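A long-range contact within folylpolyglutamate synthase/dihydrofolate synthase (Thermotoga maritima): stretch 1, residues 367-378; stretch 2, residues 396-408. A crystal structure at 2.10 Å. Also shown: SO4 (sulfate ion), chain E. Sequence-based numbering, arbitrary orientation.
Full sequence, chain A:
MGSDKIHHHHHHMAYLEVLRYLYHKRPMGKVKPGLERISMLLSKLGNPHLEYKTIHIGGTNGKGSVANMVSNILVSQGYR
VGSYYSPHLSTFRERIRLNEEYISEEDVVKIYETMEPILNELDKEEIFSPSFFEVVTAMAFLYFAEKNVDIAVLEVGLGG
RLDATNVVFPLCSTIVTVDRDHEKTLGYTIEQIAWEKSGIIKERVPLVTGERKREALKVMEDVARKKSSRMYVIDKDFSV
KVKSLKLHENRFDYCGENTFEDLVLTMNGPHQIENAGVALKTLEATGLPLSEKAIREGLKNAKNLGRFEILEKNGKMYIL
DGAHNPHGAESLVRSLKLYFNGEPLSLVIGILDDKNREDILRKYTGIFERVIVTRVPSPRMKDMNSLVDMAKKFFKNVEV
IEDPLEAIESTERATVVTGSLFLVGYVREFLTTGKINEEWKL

Stretch 1 (367-378) IFERVIVTRVPS
Stretch 2 396-408: KNVEVIEDPLEAI

The apolar centre of the contact is built on Ile-372, in the strand of stretch 1. Its rotamer (chi1 -57°, m; chi2 170°, t) places Ile-372 CG2 3.7 Å from Ile-401 CG1 and 3.9 Å from Ala-407 CB, both van der Waals distances. Ile-401 is itself m, t (-56°, 177°), and Ala-407 points its CA-to-CB bond toward stretch 1, so the helix that begins at Pro-404 and continues past Ile-408 is packed against the strand through a methyl group. On the other face of the sheet, that of Val-373 and Val-400, Val-373 CG2 lies 3.5 Å from Val-398 CG1; all three valines adopt t. A looser apolar approach, Pro-377 CD to Pro-404 CG at 4.4 Å, extends the contact along the loop after the strand.

The backbones beneath the Ile-372 and Val-373 contacts run as parallel strands. The CA atoms of Ile-372 and Glu-399 are 4.7 Å apart and those of Val-373 and Val-400 4.9 Å, with phi/psi of -124/119, -113/156, -93/139 and -118/116 respectively. Three backbone hydrogen bonds fix the register. Glu-399 N donates to Val-371 O at 2.9 Å (166° at the hydrogen), Val-373 N to Glu-399 O at 2.9 Å (166°), and Ile-401 N to Val-373 O at 3.0 Å (149°). Glu-399 thus both donates and accepts, bonding to Val-371 and Val-373 as expected for parallel strands. CA-H...O contacts supplement the ladder: Ile-372 CA to Glu-399 O and Val-400 CA to Val-373 O are each 3.4 Å.

Beyond the ladder, Thr-374 (phi/psi -136/167, chi1 -166°, t) places its hydroxyl where stretch 2 turns into its helix. Thr-374 OG1 donates to Ile-401 O at 2.6 Å, which satisfies a carbonyl beyond the strand. Next to it, Arg-375 N donates to Glu-402 O at 3.0 Å (158°), so the pairing has slipped by one residue: Thr-374 CA is nearest Glu-402 CA, at 4.4 Å. Asp-403 (phi/psi -75/116, chi1 t) then caps the helix, its OD1 accepting from Leu-405 N at 3.0 Å, while its backbone O accepts from Ala-407 N, also at 3.0 Å.

At the polar edge, Arg-370 extends fully (chi1 to chi3 all t) and its end comes nearer to stretch 2 than its sideways CA-to-CB bond suggests. Glu-399 (m, t, chi3 30°) meets it in a two-pronged salt bridge: Arg-370 NE to Glu-399 OE2 is 2.7 Å (153°) and Arg-370 NH2 to Glu-399 OE1 is 3.0 Å (166°), with OE2 near the guanidinium plane. Asn-397, pointing toward stretch 1 (chi1 -44°, m), rests its ND2 3.4 Å from Val-371 CG2, a packing contact. Arg-375 (m, t, p) and Glu-402 (m, t) are less tightly matched, since Arg-375 NH1 stays 4.2 Å from Glu-402 OE1, beyond a salt bridge. The same guanidinium makes weak hydrogen bonds to the sulfate, including Arg-375 NH2 to SO4 O1 at 3.3 Å. In all, the stretches bury 769 Å², both sides summed.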

ATOM      1  N   ILE A 367      -8.517 -17.260  19.969  1.00 49.64           N
ATOM      2  CA  ILE A 367      -9.292 -16.913  18.761  1.00 49.53           C
ATOM      3  C   ILE A 367      -9.480 -18.069  17.809  1.00 48.74           C
ATOM      4  O   ILE A 367     -10.528 -18.207  17.196  1.00 48.63           O
ATOM      5  CB  ILE A 367      -8.612 -15.744  17.994  1.00 50.28           C
ATOM      6  CG1 ILE A 367      -8.714 -14.462  18.794  1.00 52.37           C
ATOM      7  CG2 ILE A 367      -9.267 -15.483  16.649  1.00 49.91           C
ATOM      8  CD1 ILE A 367      -7.851 -13.411  18.226  1.00 55.43           C
ATOM      9  N   PHE A 368      -8.455 -18.897  17.665  1.00 48.16           N
ATOM     10  CA  PHE A 368      -8.444 -19.885  16.599  1.00 47.29           C
ATOM     11  C   PHE A 368      -8.765 -21.255  17.127  1.00 47.36           C
ATOM     12  O   PHE A 368      -8.402 -21.617  18.244  1.00 47.21           O
ATOM     13  CB  PHE A 368      -7.106 -19.859  15.900  1.00 46.32           C
ATOM     14  CG  PHE A 368      -6.855 -18.582  15.231  1.00 45.80           C
ATOM     15  CD1 PHE A 368      -7.404 -18.334  13.988  1.00 45.25           C
ATOM     16  CD2 PHE A 368      -6.145 -17.577  15.861  1.00 46.11           C
ATOM     17  CE1 PHE A 368      -7.193 -17.131  13.367  1.00 43.48           C
ATOM     18  CE2 PHE A 368      -5.945 -16.358  15.234  1.00 45.04           C
ATOM     19  CZ  PHE A 368      -6.466 -16.150  13.993  1.00 45.62           C
ATOM     20  N   GLU A 369      -9.475 -21.996  16.304  1.00 46.69           N
ATOM     21  CA  GLU A 369      -9.798 -23.341  16.588  1.00 46.99           C
ATOM     22  C   GLU A 369      -8.586 -24.195  16.234  1.00 46.85           C
ATOM     23  O   GLU A 369      -8.496 -25.310  16.639  1.00 47.53           O
ATOM     24  CB  GLU A 369     -10.955 -23.720  15.687  1.00 47.55           C
ATOM     25  CG  GLU A 369     -11.919 -24.708  16.251  1.00 49.84           C
ATOM     26  CD  GLU A 369     -12.795 -24.070  17.263  1.00 53.86           C
ATOM     27  OE1 GLU A 369     -13.405 -24.830  18.038  1.00 58.32           O
ATOM     28  OE2 GLU A 369     -12.851 -22.817  17.265  1.00 57.40           O
ATOM     29  N   ARG A 370      -7.678 -23.685  15.427  1.00 46.40           N
ATOM     30  CA  ARG A 370      -6.604 -24.488  14.903  1.00 46.56           C
ATOM     31  C   ARG A 370      -5.481 -23.564  14.491  1.00 46.07           C
ATOM     32  O   ARG A 370      -5.731 -22.515  13.865  1.00 45.99           O
ATOM     33  CB  ARG A 370      -7.094 -25.270  13.694  1.00 46.76           C
ATOM     34  CG  ARG A 370      -6.081 -26.220  13.097  1.00 47.02           C
ATOM     35  CD  ARG A 370      -6.631 -26.976  11.926  1.00 47.75           C
ATOM     36  NE  ARG A 370      -5.608 -27.803  11.286  1.00 49.32           N
ATOM     37  CZ  ARG A 370      -5.697 -28.246  10.055  1.00 49.32           C
ATOM     38  NH1 ARG A 370      -6.729 -27.919   9.313  1.00 49.22           N
ATOM     39  NH2 ARG A 370      -4.731 -28.994   9.539  1.00 50.60           N
ATOM     40  N   VAL A 371      -4.262 -23.935  14.887  1.00 45.26           N
ATOM     41  CA  VAL A 371      -3.088 -23.139  14.652  1.00 44.68           C
ATOM     42  C   VAL A 371      -2.047 -24.007  13.962  1.00 44.99           C
ATOM     43  O   VAL A 371      -1.701 -25.105  14.407  1.00 45.32           O
ATOM     44  CB  VAL A 371      -2.536 -22.484  15.940  1.00 45.35           C
ATOM     45  CG1 VAL A 371      -1.272 -21.649  15.651  1.00 44.82           C
ATOM     46  CG2 VAL A 371      -3.608 -21.612  16.607  1.00 45.46           C
ATOM     47  N   ILE A 372      -1.605 -23.491  12.825  1.00 44.67           N
ATOM     48  CA  ILE A 372      -0.619 -24.103  11.989  1.00 44.73           C
ATOM     49  C   ILE A 372       0.504 -23.081  11.797  1.00 44.08           C
ATOM     50  O   ILE A 372       0.279 -22.017  11.286  1.00 42.82           O
ATOM     51  CB  ILE A 372      -1.211 -24.437  10.623  1.00 44.81           C
ATOM     52  CG1 ILE A 372      -2.435 -25.340  10.768  1.00 45.07           C
ATOM     53  CG2 ILE A 372      -0.136 -25.054   9.735  1.00 43.25           C
ATOM     54  CD1 ILE A 372      -3.190 -25.499   9.467  1.00 45.72           C
ATOM     55  N   VAL A 373       1.707 -23.439  12.232  1.00 43.89           N
ATOM     56  CA  VAL A 373       2.886 -22.650  12.031  1.00 43.33           C
ATOM     57  C   VAL A 373       3.488 -23.202  10.749  1.00 43.78           C
ATOM     58  O   VAL A 373       3.552 -24.416  10.541  1.00 43.35           O
ATOM     59  CB  VAL A 373       3.900 -22.835  13.190  1.00 43.30           C
ATOM     60  CG1 VAL A 373       5.112 -21.943  12.992  1.00 43.72           C
ATOM     61  CG2 VAL A 373       3.230 -22.539  14.551  1.00 41.93           C
ATOM     62  N   THR A 374       3.962 -22.301   9.914  1.00 43.96           N
ATOM     63  CA  THR A 374       4.519 -22.670   8.616  1.00 44.85           C
ATOM     64  C   THR A 374       5.794 -21.911   8.389  1.00 45.51           C
ATOM     65  O   THR A 374       6.101 -20.998   9.150  1.00 45.50           O
ATOM     66  CB  THR A 374       3.480 -22.377   7.532  1.00 43.95           C
ATOM     67  OG1 THR A 374       3.885 -23.027   6.348  1.00 46.93           O
ATOM     68  CG2 THR A 374       3.380 -20.901   7.179  1.00 43.13           C
ATOM     69  N   ARG A 375       6.575 -22.298   7.397  1.00 46.61           N
ATOM     70  CA  ARG A 375       7.807 -21.539   7.091  1.00 47.95           C
ATOM     71  C   ARG A 375       7.580 -20.393   6.119  1.00 48.93           C
ATOM     72  O   ARG A 375       7.130 -20.626   5.026  1.00 50.18           O
ATOM     73  CB  ARG A 375       8.853 -22.418   6.441  1.00 47.94           C
ATOM     74  CG  ARG A 375       9.326 -23.493   7.262  1.00 48.27           C
ATOM     75  CD  ARG A 375      10.439 -24.181   6.617  1.00 50.57           C
ATOM     76  NE  ARG A 375      11.612 -23.328   6.590  1.00 51.94           N
ATOM     77  CZ  ARG A 375      12.602 -23.397   7.465  1.00 49.08           C
ATOM     78  NH1 ARG A 375      12.562 -24.277   8.456  1.00 49.81           N
ATOM     79  NH2 ARG A 375      13.628 -22.568   7.356  1.00 47.27           N
ATOM     80  N   VAL A 376       7.952 -19.169   6.485  1.00 49.58           N
ATOM     81  CA  VAL A 376       8.029 -18.087   5.513  1.00 49.22           C
ATOM     82  C   VAL A 376       8.923 -18.483   4.326  1.00 51.25           C
ATOM     83  O   VAL A 376      10.071 -18.915   4.494  1.00 50.22           O
ATOM     84  CB  VAL A 376       8.550 -16.805   6.126  1.00 49.20           C
ATOM     85  CG1 VAL A 376       8.611 -15.715   5.072  1.00 48.66           C
ATOM     86  CG2 VAL A 376       7.667 -16.363   7.300  1.00 48.54           C
ATOM     87  N   PRO A 377       8.358 -18.369   3.126  1.00 53.65           N
ATOM     88  CA  PRO A 377       9.032 -18.750   1.894  1.00 55.00           C
ATOM     89  C   PRO A 377       9.968 -17.603   1.454  1.00 56.12           C
ATOM     90  O   PRO A 377       9.545 -16.587   0.758  1.00 57.10           O
ATOM     91  CB  PRO A 377       7.865 -18.946   0.923  1.00 54.57           C
ATOM     92  CG  PRO A 377       6.877 -17.963   1.348  1.00 55.52           C
ATOM     93  CD  PRO A 377       6.980 -17.893   2.851  1.00 54.75           C
ATOM     94  N   SER A 378      11.205 -17.740   1.930  1.00 55.49           N
ATOM     95  CA  SER A 378      12.208 -16.703   1.814  1.00 54.92           C
ATOM     96  C   SER A 378      13.469 -17.274   2.403  1.00 54.75           C
ATOM     97  O   SER A 378      13.424 -17.915   3.457  1.00 54.00           O
ATOM     98  CB  SER A 378      11.810 -15.452   2.592  1.00 54.81           C
ATOM     99  OG  SER A 378      12.864 -14.515   2.588  1.00 54.88           O
ATOM    100  N   LYS A 396      -2.592 -25.085  22.686  1.00 58.30           N
ATOM    101  CA  LYS A 396      -2.505 -26.567  22.760  1.00 59.23           C
ATOM    102  C   LYS A 396      -2.458 -27.167  21.361  1.00 60.61           C
ATOM    103  O   LYS A 396      -1.878 -28.224  21.098  1.00 61.77           O
ATOM    104  CB  LYS A 396      -3.704 -27.146  23.526  1.00 59.73           C
ATOM    105  N   ASN A 397      -3.089 -26.444  20.467  1.00 61.35           N
ATOM    106  CA  ASN A 397      -3.226 -26.799  19.078  1.00 62.07           C
ATOM    107  C   ASN A 397      -1.927 -27.254  18.352  1.00 61.73           C
ATOM    108  O   ASN A 397      -1.888 -28.310  17.662  1.00 62.34           O
ATOM    109  CB  ASN A 397      -3.834 -25.562  18.304  1.00 62.70           C
ATOM    110  CG  ASN A 397      -5.036 -24.863  19.075  1.00 64.18           C
ATOM    111  OD1 ASN A 397      -5.865 -25.527  19.712  1.00 66.06           O
ATOM    112  ND2 ASN A 397      -5.101 -23.532  19.003  1.00 65.61           N
ATOM    113  N   VAL A 398      -0.877 -26.443  18.479  1.00 59.80           N
ATOM    114  CA  VAL A 398       0.062 -26.250  17.343  1.00 57.52           C
ATOM    115  C   VAL A 398       0.365 -27.438  16.405  1.00 55.41           C
ATOM    116  O   VAL A 398       0.766 -28.509  16.846  1.00 54.48           O
ATOM    117  CB  VAL A 398       1.367 -25.634  17.803  1.00 57.45           C
ATOM    118  CG1 VAL A 398       2.177 -25.204  16.597  1.00 57.68           C
ATOM    119  CG2 VAL A 398       1.062 -24.459  18.700  1.00 57.80           C
ATOM    120  N   GLU A 399       0.171 -27.204  15.096  1.00 53.41           N
ATOM    121  CA  GLU A 399       0.688 -28.087  14.052  1.00 51.86           C
ATOM    122  C   GLU A 399       1.738 -27.332  13.308  1.00 50.02           C
ATOM    123  O   GLU A 399       1.736 -26.130  13.296  1.00 49.44           O
ATOM    124  CB  GLU A 399      -0.375 -28.530  13.053  1.00 51.65           C
ATOM    125  CG  GLU A 399      -1.673 -28.941  13.700  1.00 52.12           C
ATOM    126  CD  GLU A 399      -2.802 -29.096  12.709  1.00 51.80           C
ATOM    127  OE1 GLU A 399      -2.529 -29.444  11.544  1.00 47.54           O
ATOM    128  OE2 GLU A 399      -3.959 -28.884  13.129  1.00 51.26           O
ATOM    129  N   VAL A 400       2.639 -28.075  12.697  1.00 48.77           N
ATOM    130  CA  VAL A 400       3.663 -27.518  11.860  1.00 47.43           C
ATOM    131  C   VAL A 400       3.435 -28.083  10.501  1.00 46.63           C
ATOM    132  O   VAL A 400       3.528 -29.288  10.302  1.00 45.19           O
ATOM    133  CB  VAL A 400       5.077 -27.888  12.337  1.00 47.46           C
ATOM    134  CG1 VAL A 400       6.139 -27.143  11.493  1.00 47.10           C
ATOM    135  CG2 VAL A 400       5.236 -27.582  13.831  1.00 46.99           C
ATOM    136  N   ILE A 401       3.106 -27.205   9.563  1.00 46.43           N
ATOM    137  CA  ILE A 401       3.050 -27.595   8.147  1.00 46.50           C
ATOM    138  C   ILE A 401       3.952 -26.621   7.445  1.00 45.87           C
ATOM    139  O   ILE A 401       3.611 -25.428   7.249  1.00 44.62           O
ATOM    140  CB  ILE A 401       1.636 -27.536   7.554  1.00 46.84           C
ATOM    141  CG1 ILE A 401       0.640 -28.384   8.348  1.00 48.06           C
ATOM    142  CG2 ILE A 401       1.673 -28.028   6.122  1.00 47.42           C
ATOM    143  CD1 ILE A 401      -0.776 -28.294   7.822  1.00 47.02           C
ATOM    144  N   GLU A 402       5.121 -27.121   7.097  1.00 45.27           N
ATOM    145  CA  GLU A 402       6.208 -26.258   6.683  1.00 45.84           C
ATOM    146  C   GLU A 402       5.989 -25.528   5.356  1.00 45.08           C
ATOM    147  O   GLU A 402       6.288 -24.344   5.241  1.00 44.66           O
ATOM    148  CB  GLU A 402       7.493 -27.058   6.724  1.00 46.44           C
ATOM    149  CG  GLU A 402       7.841 -27.342   8.170  1.00 50.47           C
ATOM    150  CD  GLU A 402       9.323 -27.572   8.349  1.00 56.62           C
ATOM    151  OE1 GLU A 402      10.064 -27.422   7.344  1.00 58.18           O
ATOM    152  OE2 GLU A 402       9.747 -27.879   9.501  1.00 64.37           O
ATOM    153  N   ASP A 403       5.449 -26.241   4.365  1.00 44.79           N
ATOM    154  CA  ASP A 403       5.025 -25.639   3.122  1.00 44.15           C
ATOM    155  C   ASP A 403       3.736 -24.901   3.342  1.00 44.18           C
ATOM    156  O   ASP A 403       2.720 -25.539   3.638  1.00 44.63           O
ATOM    157  CB  ASP A 403       4.782 -26.709   2.062  1.00 43.61           C
ATOM    158  CG  ASP A 403       4.212 -26.152   0.764  1.00 42.06           C
ATOM    159  OD1 ASP A 403       4.199 -24.922   0.525  1.00 35.82           O
ATOM    160  OD2 ASP A 403       3.737 -26.910  -0.109  1.00 45.93           O
ATOM    161  N   PRO A 404       3.748 -23.574   3.182  1.00 44.54           N
ATOM    162  CA  PRO A 404       2.547 -22.784   3.500  1.00 44.67           C
ATOM    163  C   PRO A 404       1.357 -23.061   2.582  1.00 44.75           C
ATOM    164  O   PRO A 404       0.253 -22.734   2.928  1.00 44.81           O
ATOM    165  CB  PRO A 404       3.030 -21.329   3.365  1.00 44.59           C
ATOM    166  CG  PRO A 404       4.242 -21.360   2.550  1.00 45.15           C
ATOM    167  CD  PRO A 404       4.888 -22.706   2.805  1.00 44.46           C
ATOM    168  N   LEU A 405       1.593 -23.605   1.395  1.00 44.74           N
ATOM    169  CA  LEU A 405       0.522 -23.919   0.450  1.00 44.73           C
ATOM    170  C   LEU A 405      -0.165 -25.212   0.861  1.00 44.99           C
ATOM    171  O   LEU A 405      -1.393 -25.376   0.630  1.00 45.11           O
ATOM    172  CB  LEU A 405       1.067 -24.080  -0.985  1.00 45.06           C
ATOM    173  CG  LEU A 405       1.922 -22.912  -1.481  1.00 44.71           C
ATOM    174  CD1 LEU A 405       2.451 -23.215  -2.886  1.00 45.05           C
ATOM    175  CD2 LEU A 405       1.202 -21.627  -1.413  1.00 42.29           C
ATOM    176  N   GLU A 406       0.619 -26.129   1.455  1.00 44.52           N
ATOM    177  CA  GLU A 406       0.059 -27.328   2.039  1.00 44.25           C
ATOM    178  C   GLU A 406      -0.727 -26.925   3.238  1.00 44.05           C
ATOM    179  O   GLU A 406      -1.806 -27.451   3.448  1.00 44.65           O
ATOM    180  CB  GLU A 406       1.130 -28.305   2.463  1.00 43.86           C
ATOM    181  CG  GLU A 406       0.597 -29.626   2.980  1.00 44.62           C
ATOM    182  CD  GLU A 406       1.701 -30.642   3.266  1.00 45.38           C
ATOM    183  OE1 GLU A 406       2.904 -30.396   2.937  1.00 47.80           O
ATOM    184  OE2 GLU A 406       1.361 -31.711   3.798  1.00 45.45           O
ATOM    185  N   ALA A 407      -0.165 -26.028   4.046  1.00 43.94           N
ATOM    186  CA  ALA A 407      -0.870 -25.492   5.212  1.00 43.83           C
ATOM    187  C   ALA A 407      -2.228 -24.942   4.836  1.00 44.57           C
ATOM    188  O   ALA A 407      -3.204 -25.281   5.486  1.00 47.28           O
ATOM    189  CB  ALA A 407      -0.060 -24.435   5.904  1.00 43.51           C
ATOM    190  N   ILE A 408      -2.336 -24.096   3.823  1.00 44.11           N
ATOM    191  CA  ILE A 408      -3.663 -23.573   3.467  1.00 45.06           C
ATOM    192  C   ILE A 408      -4.531 -24.604   2.815  1.00 45.37           C
ATOM    193  O   ILE A 408      -5.740 -24.587   2.996  1.00 45.60           O
ATOM    194  CB  ILE A 408      -3.598 -22.301   2.599  1.00 45.33           C
ATOM    195  CG1 ILE A 408      -2.786 -22.522   1.316  1.00 45.96           C
ATOM    196  CG2 ILE A 408      -2.998 -21.148   3.414  1.00 46.55           C
ATOM    197  CD1 ILE A 408      -3.289 -21.733   0.143  1.00 45.75           C
TER
HETATM  198  S   SO4 E 504      15.732 -23.117  10.560  1.00 61.04           S
HETATM  199  O1  SO4 E 504      14.456 -22.392  10.526  1.00 62.53           O
HETATM  200  O2  SO4 E 504      15.344 -24.536  10.554  1.00 59.16           O
HETATM  201  O3  SO4 E 504      16.358 -22.873  11.866  1.00 60.49           O
HETATM  202  O4  SO4 E 504      16.568 -22.600   9.453  1.00 56.56           O